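Local coordinates for tudor domain-containing protein 1 (Mus musculus, PDB 4B9W), which serves as a germline scaffold that binds arginine-methylated Piwi proteins through its Tudor domains and takes part in piRNA-mediated repression of transposable elements, at residues C24-P29 / E146-F151. Numbering follows the deposited sequence.
Sequences CMMYSP and EATARF
Thr148 OG1 has two polar partners, a bridging water and Thr144 O. The water lies 2.6 Å from Thr148 OG1 and makes a weak bond to Tyr27 O, so a water, weakly held on one side, links Thr148 to Tyr27. The same hydroxyl is hydrogen-bonded to Thr144 O, four residues back, just ahead of helix 145-155. Ser28 CA and Pro29 CD also pack against it, with Pro29 CD 3.5 Å from Thr148 OG1. The methyl branch of Thr148 stands anti to the backbone N, and its CG2 meets Tyr27 O at 3.5 Å.

Beside it, Met26 and Phe151 form a Met-aromatic contact. Met26 SD lies 4.3 Å from the centroid of the Phe151 ring, 52° off the ring normal, an oblique approach. The Met26 chain bends at chi2 and chi3, and CE reaches both Phe151 CD2 and the carbonyl oxygen of Thr148. Phe151 CE2 approaches Ser28 O at 3.5 Å, with that oxygen near the ring plane, at the edge. Pro29 CG lies 4.0 Å from Phe151 CD2.

All the touching residues are buried. The bound MILI peptide packs on Met26 and Thr148, and it shares backbone hydrogen bonds with Met26 and Tyr27. The contact packs helix 145-155 against Met26 of strand 18-26 and the residues 27-29 that follow it, in the extended Tudor domain TD3. Phe32 of strand 31-36 meets the Phe151 ring edge-to-face, while helix 187-193 adds Ile187 against Phe151 and Leu191 against Pro29.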
loop_
_atom_site.group_PDB
_atom_site.type_symbol
_atom_site.label_atom_id
_atom_site.label_comp_id
_atom_site.label_asym_id
_atom_site.label_seq_id
_atom_site.Cartn_x
_atom_site.Cartn_y
_atom_site.Cartn_z
ATOM N N CYS A 24 -15.019 -2.532 -10.441
ATOM C CA CYS A 24 -14.247 -1.603 -11.288
ATOM C C CYS A 24 -12.712 -1.737 -11.127
ATOM O O CYS A 24 -11.923 -1.261 -11.959
ATOM C CB CYS A 24 -14.698 -0.162 -11.036
ATOM S SG CYS A 24 -14.667 0.356 -9.302
ATOM N N MET A 25 -12.269 -2.353 -10.049
ATOM C CA MET A 25 -10.842 -2.622 -9.935
ATOM C C MET A 25 -10.652 -3.857 -9.063
ATOM O O MET A 25 -11.493 -4.170 -8.217
ATOM C CB MET A 25 -10.093 -1.380 -9.413
ATOM C CG MET A 25 -8.566 -1.513 -9.326
ATOM S SD MET A 25 -7.709 -1.639 -10.905
ATOM C CE MET A 25 -6.181 -2.450 -10.365
ATOM N N MET A 26 -9.579 -4.594 -9.334
ATOM C CA MET A 26 -9.362 -5.893 -8.734
ATOM C C MET A 26 -7.894 -6.084 -8.401
ATOM O O MET A 26 -7.022 -5.843 -9.235
ATOM C CB MET A 26 -9.801 -6.957 -9.721
ATOM C CG MET A 26 -9.340 -8.362 -9.396
ATOM S SD MET A 26 -10.417 -9.221 -8.248
ATOM C CE MET A 26 -10.529 -10.750 -9.166
ATOM N N TYR A 27 -7.639 -6.521 -7.175
ATOM C CA TYR A 27 -6.311 -6.890 -6.732
ATOM C C TYR A 27 -6.297 -8.292 -6.175
ATOM O O TYR A 27 -5.331 -9.015 -6.396
ATOM C CB TYR A 27 -5.805 -5.920 -5.668
ATOM C CG TYR A 27 -5.631 -4.515 -6.131
ATOM C CD1 TYR A 27 -4.458 -4.109 -6.750
ATOM C CD2 TYR A 27 -6.643 -3.573 -5.956
ATOM C CE1 TYR A 27 -4.288 -2.800 -7.164
ATOM C CE2 TYR A 27 -6.482 -2.271 -6.377
ATOM C CZ TYR A 27 -5.304 -1.888 -6.974
ATOM O OH TYR A 27 -5.160 -0.592 -7.389
ATOM N N SER A 28 -7.356 -8.662 -5.438
ATOM C CA SER A 28 -7.512 -10.003 -4.827
ATOM C C SER A 28 -8.935 -10.217 -4.331
ATOM O O SER A 28 -9.752 -9.314 -4.402
ATOM C CB SER A 28 -6.542 -10.217 -3.634
ATOM O OG SER A 28 -6.904 -9.472 -2.486
ATOM N N PRO A 29 -9.230 -11.407 -3.784
ATOM C CA PRO A 29 -10.481 -11.578 -3.048
ATOM C C PRO A 29 -10.574 -10.767 -1.775
ATOM O O PRO A 29 -11.677 -10.630 -1.245
ATOM C CB PRO A 29 -10.492 -13.076 -2.718
ATOM C CG PRO A 29 -9.708 -13.694 -3.806
ATOM C CD PRO A 29 -8.590 -12.709 -4.041
ATOM N N GLU A 146 -3.735 -17.559 -8.997
ATOM C CA GLU A 146 -4.812 -18.513 -9.355
ATOM C C GLU A 146 -6.125 -18.181 -8.663
ATOM O O GLU A 146 -7.162 -18.143 -9.309
ATOM C CB GLU A 146 -4.400 -19.979 -9.023
ATOM C CG GLU A 146 -5.087 -21.057 -9.874
ATOM C CD GLU A 146 -4.859 -22.491 -9.365
ATOM O OE1 GLU A 146 -4.036 -22.697 -8.446
ATOM O OE2 GLU A 146 -5.515 -23.432 -9.880
ATOM N N ALA A 147 -6.084 -17.937 -7.346
ATOM C CA ALA A 147 -7.302 -17.556 -6.599
ATOM C C ALA A 147 -7.835 -16.228 -7.134
ATOM O O ALA A 147 -9.043 -16.050 -7.351
ATOM C CB ALA A 147 -7.029 -17.471 -5.109
ATOM N N THR A 148 -6.929 -15.300 -7.403
ATOM C CA THR A 148 -7.345 -13.985 -7.902
ATOM C C THR A 148 -7.905 -14.055 -9.334
ATOM O O THR A 148 -8.950 -13.464 -9.624
ATOM C CB THR A 148 -6.207 -12.952 -7.737
ATOM O OG1 THR A 148 -5.899 -12.823 -6.337
ATOM C CG2 THR A 148 -6.620 -11.599 -8.285
ATOM N N ALA A 149 -7.251 -14.800 -10.216
ATOM C CA ALA A 149 -7.739 -14.943 -11.592
ATOM C C ALA A 149 -9.069 -15.725 -11.669
ATOM O O ALA A 149 -9.941 -15.443 -12.527
ATOM C CB ALA A 149 -6.669 -15.570 -12.477
ATOM N N ARG A 150 -9.260 -16.684 -10.774
ATOM C CA ARG A 150 -10.540 -17.377 -10.735
ATOM C C ARG A 150 -11.649 -16.407 -10.314
ATOM O O ARG A 150 -12.701 -16.354 -10.943
ATOM C CB ARG A 150 -10.496 -18.620 -9.828
ATOM C CG ARG A 150 -11.820 -19.384 -9.749
ATOM C CD ARG A 150 -12.496 -19.578 -11.111
ATOM N NE ARG A 150 -11.923 -20.672 -11.902
ATOM C CZ ARG A 150 -11.735 -20.676 -13.232
ATOM N NH1 ARG A 150 -12.009 -19.625 -14.029
ATOM N NH2 ARG A 150 -11.229 -21.754 -13.788
ATOM N N PHE A 151 -11.389 -15.622 -9.265
ATOM C CA PHE A 151 -12.305 -14.597 -8.787
ATOM C C PHE A 151 -12.688 -13.650 -9.928
ATOM O O PHE A 151 -13.868 -13.420 -10.146
ATOM C CB PHE A 151 -11.672 -13.857 -7.565
ATOM C CG PHE A 151 -12.522 -12.756 -6.955
ATOM C CD1 PHE A 151 -13.907 -12.853 -6.862
ATOM C CD2 PHE A 151 -11.903 -11.643 -6.390
ATOM C CE1 PHE A 151 -14.654 -11.838 -6.276
ATOM C CE2 PHE A 151 -12.643 -10.627 -5.811
ATOM C CZ PHE A 151 -14.029 -10.732 -5.747
HETATM O O HOH W 1 -3.498 -11.893 -6.186
#